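Local coordinates for protein CopN (Chlamydia pneumoniae, PDB 4NRH) that acts as a type III secretion gatekeeper of the YopN/MxiC family and, in complex with the chaperone Scc3, directs the secretion of translocators, at the interface of chains A and B. Numbering follows the deposited sequence. Chains: chain A, CopN; chain B, Chaperone SycD.

Contact 1: the interface of chains A and B. Residues chain A 270, 273, 287-288, 291; chain B 45-47, 49, 52.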
# COMPACT_ATOMS: atom_id res chain seq x y z
N PHE A 270 5.08 0.20 20.47
CA PHE A 270 4.81 -1.23 20.38
C PHE A 270 3.38 -1.49 19.91
O PHE A 270 3.14 -2.37 19.08
CB PHE A 270 5.05 -1.92 21.73
CG PHE A 270 5.04 -3.42 21.66
CD1 PHE A 270 3.86 -4.13 21.81
CD2 PHE A 270 6.21 -4.12 21.42
CE1 PHE A 270 3.85 -5.51 21.74
CE2 PHE A 270 6.21 -5.50 21.35
CZ PHE A 270 5.02 -6.19 21.51
N LEU A 273 2.67 -1.17 16.17
CA LEU A 273 3.08 -2.26 15.28
C LEU A 273 1.91 -3.12 14.82
O LEU A 273 1.99 -3.79 13.79
CB LEU A 273 4.12 -3.15 15.98
CG LEU A 273 5.42 -2.46 16.40
CD1 LEU A 273 6.27 -3.40 17.24
CD2 LEU A 273 6.19 -1.98 15.19
N ARG A 287 10.13 -6.14 11.35
CA ARG A 287 8.96 -5.84 12.17
C ARG A 287 9.00 -6.65 13.46
O ARG A 287 8.82 -6.11 14.55
CB ARG A 287 7.67 -6.14 11.40
CG ARG A 287 6.42 -6.08 12.27
CD ARG A 287 5.15 -6.20 11.46
NE ARG A 287 3.97 -6.01 12.29
CZ ARG A 287 3.33 -7.00 12.91
NH1 ARG A 287 3.76 -8.24 12.80
NH2 ARG A 287 2.26 -6.73 13.65
N GLN A 288 9.23 -7.95 13.32
CA GLN A 288 9.35 -8.84 14.47
C GLN A 288 10.52 -8.43 15.37
O GLN A 288 10.38 -8.37 16.59
CB GLN A 288 9.54 -10.29 14.00
CG GLN A 288 9.86 -11.27 15.12
CD GLN A 288 9.82 -12.71 14.66
OE1 GLN A 288 8.84 -13.42 14.86
NE2 GLN A 288 10.90 -13.15 14.02
N GLY A 291 9.76 -5.25 17.30
CA GLY A 291 8.90 -5.57 18.42
C GLY A 291 9.72 -6.07 19.60
O GLY A 291 9.49 -5.67 20.74
N ALA B 45 5.89 -11.09 21.53
CA ALA B 45 4.49 -10.84 21.86
C ALA B 45 3.83 -9.90 20.85
O ALA B 45 3.37 -8.81 21.21
CB ALA B 45 4.37 -10.28 23.27
N LEU B 46 3.77 -10.33 19.60
CA LEU B 46 3.15 -9.54 18.54
C LEU B 46 1.94 -10.26 17.95
O LEU B 46 2.00 -11.47 17.68
CB LEU B 46 4.16 -9.24 17.43
CG LEU B 46 4.95 -7.93 17.53
CD1 LEU B 46 5.91 -7.81 16.36
CD2 LEU B 46 4.02 -6.73 17.59
N ASP B 47 0.85 -9.53 17.77
CA ASP B 47 -0.32 -10.08 17.10
C ASP B 47 -0.03 -10.39 15.64
O ASP B 47 0.65 -9.61 14.96
CB ASP B 47 -1.50 -9.11 17.20
CG ASP B 47 -2.13 -9.09 18.58
OD1 ASP B 47 -1.79 -9.97 19.40
OD2 ASP B 47 -2.96 -8.19 18.84
N TYR B 49 -1.23 -10.87 11.66
CA TYR B 49 -2.13 -10.06 10.83
C TYR B 49 -3.49 -10.73 10.68
O TYR B 49 -4.48 -10.06 10.39
CB TYR B 49 -1.50 -9.78 9.47
CG TYR B 49 -0.47 -8.67 9.55
CD1 TYR B 49 -0.85 -7.38 9.90
CD2 TYR B 49 0.87 -8.91 9.30
CE1 TYR B 49 0.08 -6.36 9.99
CE2 TYR B 49 1.81 -7.90 9.38
CZ TYR B 49 1.40 -6.62 9.73
OH TYR B 49 2.33 -5.61 9.81
N ILE B 52 -5.03 -9.20 13.72
CA ILE B 52 -5.26 -7.78 13.45
C ILE B 52 -6.43 -7.54 12.49
O ILE B 52 -7.25 -6.65 12.71
CB ILE B 52 -3.99 -7.12 12.88
CG1 ILE B 52 -2.87 -7.16 13.93
CG2 ILE B 52 -4.27 -5.69 12.45
CD1 ILE B 52 -1.49 -6.86 13.36
O HOH W 1 1.68 -3.36 11.15
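B:Leu46 of the SycD-family chaperone pushes its side chain between A:Leu273 and A:Arg287 of the gatekeeper, in the region of its third helical domain. The apolar contact is carried by the two methyls of B:Leu46. CD2 packs 3.9 Å from CB of A:Leu273, the two leucine side chains crossing at about a right angle, while CD1 faces the helix 284-301 and lies 4.1 Å from CA of A:Gln288. Next to it, the ring of A:Phe270 turns its edge to the chaperone backbone, with the carbonyl carbon of B:Ala45 in the ring plane.

Polar contacts centre on A:Arg287, whose chain runs extended from CG to NE and meets B:Tyr49 tip to tip. The phenol OH of B:Tyr49 lies over the guanidinium face, 3.0 Å from NE of A:Arg287 but well off the N-H direction, a close polar contact and not a hydrogen bond; the two planes are 34° apart. CD1 of B:Leu46 takes the opposite face. Rotation of the group is fixed within chain A: NH2 of A:Arg287 donates to the carbonyl O of A:Leu273 at 3.0 Å, approaching from above the carbonyl plane. Water 1 joins that same oxygen to B:Tyr49 OH, at 2.7 Å from the phenol oxygen.

Contact 2: the interface of chains A and B. Residues chain A 163, 190, 193, 279; chain B 24-25, 27.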
# COMPACT_ATOMS: atom_id res chain seq x y z
N MET A 163 -5.02 8.44 -6.28
CA MET A 163 -5.05 7.06 -6.74
C MET A 163 -6.13 6.85 -7.80
O MET A 163 -5.92 6.16 -8.79
CB MET A 163 -5.28 6.10 -5.57
CG MET A 163 -4.13 6.04 -4.59
SD MET A 163 -2.67 5.25 -5.29
CE MET A 163 -3.28 3.60 -5.59
N ARG A 190 0.70 4.70 -2.59
CA ARG A 190 0.31 3.64 -1.67
C ARG A 190 1.19 3.66 -0.42
O ARG A 190 0.72 3.45 0.69
CB ARG A 190 0.37 2.27 -2.35
CG ARG A 190 -0.75 2.02 -3.35
CD ARG A 190 -0.68 0.61 -3.91
NE ARG A 190 -1.85 0.30 -4.73
CZ ARG A 190 -1.82 0.18 -6.06
NH1 ARG A 190 -0.68 0.35 -6.72
NH2 ARG A 190 -2.93 -0.10 -6.72
N GLN A 193 0.01 6.45 1.76
CA GLN A 193 -1.18 6.08 2.52
C GLN A 193 -0.82 5.23 3.74
O GLN A 193 -1.47 5.32 4.78
CB GLN A 193 -2.16 5.31 1.63
CG GLN A 193 -2.76 6.15 0.51
CD GLN A 193 -3.87 5.42 -0.23
OE1 GLN A 193 -3.75 4.24 -0.55
NE2 GLN A 193 -4.96 6.13 -0.49
N ARG A 279 2.19 -2.32 5.26
CA ARG A 279 3.01 -1.84 4.15
C ARG A 279 4.21 -1.02 4.65
O ARG A 279 5.19 -0.85 3.93
CB ARG A 279 2.16 -1.02 3.18
CG ARG A 279 2.81 -0.78 1.83
CD ARG A 279 1.87 -0.01 0.92
NE ARG A 279 2.49 0.31 -0.36
CZ ARG A 279 2.49 -0.49 -1.42
NH1 ARG A 279 1.89 -1.67 -1.35
NH2 ARG A 279 3.08 -0.11 -2.54
N ASP B 24 -5.69 2.07 -0.44
CA ASP B 24 -6.04 1.33 -1.64
C ASP B 24 -5.61 -0.13 -1.51
O ASP B 24 -6.35 -1.05 -1.86
CB ASP B 24 -5.40 1.96 -2.88
CG ASP B 24 -5.61 1.13 -4.13
OD1 ASP B 24 -6.69 1.25 -4.74
OD2 ASP B 24 -4.70 0.37 -4.51
N PHE B 25 -4.39 -0.33 -1.00
CA PHE B 25 -3.80 -1.65 -0.90
C PHE B 25 -2.90 -1.72 0.33
O PHE B 25 -1.71 -1.45 0.25
CB PHE B 25 -3.02 -1.98 -2.17
CG PHE B 25 -2.52 -3.39 -2.23
CD1 PHE B 25 -3.40 -4.44 -2.42
CD2 PHE B 25 -1.17 -3.67 -2.12
CE1 PHE B 25 -2.95 -5.75 -2.49
CE2 PHE B 25 -0.71 -4.98 -2.19
CZ PHE B 25 -1.60 -6.01 -2.38
N PHE B 27 -1.12 -3.64 2.01
CA PHE B 27 -0.25 -4.80 2.09
C PHE B 27 1.08 -4.52 1.39
O PHE B 27 1.16 -3.61 0.57
CB PHE B 27 -0.92 -6.03 1.47
CG PHE B 27 -2.31 -6.28 1.96
CD1 PHE B 27 -2.53 -6.81 3.23
CD2 PHE B 27 -3.41 -6.00 1.16
CE1 PHE B 27 -3.81 -7.05 3.68
CE2 PHE B 27 -4.69 -6.24 1.61
CZ PHE B 27 -4.89 -6.76 2.87
O HOH W 2 -2.66 1.45 -0.37
O HOH W 3 -1.21 1.40 1.63
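An N-terminal loop of the chaperone, between its helices 9-19 and 31-35, lies against the long gatekeeper helix 179-215, and B:Asp24 meets A:Arg190 there in a salt bridge. The arginine grips side-on: NE and NH2 both donate to OD2 of the B:Asp24 carboxylate, NE at 2.9 Å. NE comes from the anti side and NH2 from the syn side, both from the same face of the carboxylate, whose plane is turned 46° from the guanidinium. OD2 itself sits at the guanidinium edge. CG of B:Asp24 is anti to its backbone N (chi1 174°), which carries the carboxylate away from the amide and toward A:Arg190. The amide is held separately, B:Asp24 N donating almost straight to the side-chain carbonyl OE1 of A:Gln193 at 2.9 Å (175° at H).

The bent chain of A:Met163 brings its methyl CE over one face of the A:Arg190 guanidinium and to 3.7 Å from CG of B:Asp24, so that an apolar group flanks the ion pair. CB of B:Phe25 packs 3.9 Å from CD of A:Arg190. Water 2 connects B:Phe25 N to A:Gln193 OE1, and water 3 connects the backbone oxygens of B:Phe25 and A:Arg190. Where the loop continues to B:Phe27, A:Arg279 of the gatekeeper 3-10 helix 278-280 puts NH1 in the ring plane of B:Phe25, at its edge; the same NH1 donates to the backbone O of B:Phe27 at 2.8 Å, nearly along the C=O axis.

Contact 3: the interface of chains A and B. Residues chain A 194, 197, 277-279; chain B 23, 26-27.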
# COMPACT_ATOMS: atom_id res chain seq x y z
N ALA A 194 0.23 4.43 3.61
CA ALA A 194 0.73 3.63 4.72
C ALA A 194 1.33 4.53 5.79
O ALA A 194 1.06 4.36 6.99
CB ALA A 194 1.75 2.61 4.24
N THR A 197 -1.20 6.38 8.01
CA THR A 197 -1.82 5.61 9.09
C THR A 197 -1.12 5.85 10.42
O THR A 197 -1.76 5.86 11.47
CB THR A 197 -1.80 4.10 8.78
OG1 THR A 197 -0.45 3.63 8.74
CG2 THR A 197 -2.48 3.81 7.45
N SER A 277 -0.23 0.41 9.22
CA SER A 277 -0.24 -0.37 7.99
C SER A 277 0.92 -1.36 7.89
O SER A 277 2.06 -1.04 8.23
CB SER A 277 -0.22 0.55 6.77
OG SER A 277 -0.10 -0.20 5.57
N SER A 278 0.61 -2.57 7.43
CA SER A 278 1.62 -3.61 7.23
C SER A 278 2.62 -3.20 6.15
O SER A 278 3.76 -3.67 6.13
CB SER A 278 0.95 -4.93 6.85
OG SER A 278 0.42 -4.88 5.53
N ARG A 279 2.19 -2.32 5.26
CA ARG A 279 3.01 -1.84 4.15
C ARG A 279 4.21 -1.02 4.65
O ARG A 279 5.19 -0.85 3.93
CB ARG A 279 2.16 -1.02 3.18
CG ARG A 279 2.81 -0.78 1.83
CD ARG A 279 1.87 -0.01 0.92
NE ARG A 279 2.49 0.31 -0.36
CZ ARG A 279 2.49 -0.49 -1.42
NH1 ARG A 279 1.89 -1.67 -1.35
NH2 ARG A 279 3.08 -0.11 -2.54
N GLU B 23 -6.64 2.82 2.93
CA GLU B 23 -5.61 2.55 1.93
C GLU B 23 -6.18 1.77 0.75
O GLU B 23 -7.05 0.91 0.93
CB GLU B 23 -4.45 1.77 2.56
CG GLU B 23 -3.82 2.46 3.76
CD GLU B 23 -2.98 1.51 4.58
OE1 GLU B 23 -3.40 1.16 5.71
OE2 GLU B 23 -1.89 1.11 4.11
N PRO B 26 -3.48 -2.09 1.49
CA PRO B 26 -2.78 -2.04 2.77
C PRO B 26 -1.88 -3.25 3.02
O PRO B 26 -1.89 -3.81 4.12
CB PRO B 26 -3.92 -2.00 3.79
CG PRO B 26 -5.01 -2.77 3.13
CD PRO B 26 -4.89 -2.50 1.64
N PHE B 27 -1.12 -3.64 2.01
CA PHE B 27 -0.25 -4.80 2.09
C PHE B 27 1.08 -4.52 1.39
O PHE B 27 1.16 -3.61 0.57
CB PHE B 27 -0.92 -6.03 1.47
CG PHE B 27 -2.31 -6.28 1.96
CD1 PHE B 27 -2.53 -6.81 3.23
CD2 PHE B 27 -3.41 -6.00 1.16
CE1 PHE B 27 -3.81 -7.05 3.68
CE2 PHE B 27 -4.69 -6.24 1.61
CZ PHE B 27 -4.89 -6.76 2.87
O HOH W 4 -2.12 -2.95 6.97
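B:Glu23 sends its carboxylate to A:Ser277 and A:Thr197, where the gatekeeper helix 179-215 meets the segment leading into the 3-10 helix 278-280. From CB the chain runs extended beyond CG. CG passes at 4.2 Å from the methyl CG2 of A:Thr197, the two side chains crossing at about a right angle. CD lies 3.6 Å from CB of A:Ser277. At the tip the oxygens part: OE1 faces CG2 of A:Thr197, whereas OE2 accepts from the hydroxyl OG of A:Ser277 at 2.7 Å through its syn lone pair.

That hydroxyl, anti to its backbone N (chi1 174°), also accepts from A:Arg279 N at 3.1 Å. A:Thr197 supports the serine from behind, its OG1 receiving A:Ser277 N at 3.3 Å (168° at H). The guanidinium of A:Arg279 is not in contact with the B:Glu23 carboxylate but may favour its negative charge from a distance.

Beside this, OG of A:Ser278 donates to the carbonyl O of B:Pro26 at 2.9 Å, tilted from the carbonyl plane. Water 4 links the same oxygen to A:Ser278 N. The site thus sits where a chaperone loop fits against both the long helix and the 3-10 turn that precedes the helix 284-301.

Contacts 2 and 3 are neighbours, their C-alpha centres about 6 Å apart; they share A:Arg279 and B:Phe27 and use successive residues of one chaperone loop against the 3-10 helix 278-280 and the helix 179-215 of the gatekeeper. Contact 1 lies about 19 Å from contact 2 and 14 Å from contact 3, and pairs another chaperone stretch, running into helix 49-52, with gatekeeper helices 259-272 and 284-301. Two separate stretches in the N-terminal part of the chaperone thus both touch the gatekeeper in the one-to-one complex, one mainly polar and one partly apolar, which probably sets the orientation of the two proteins.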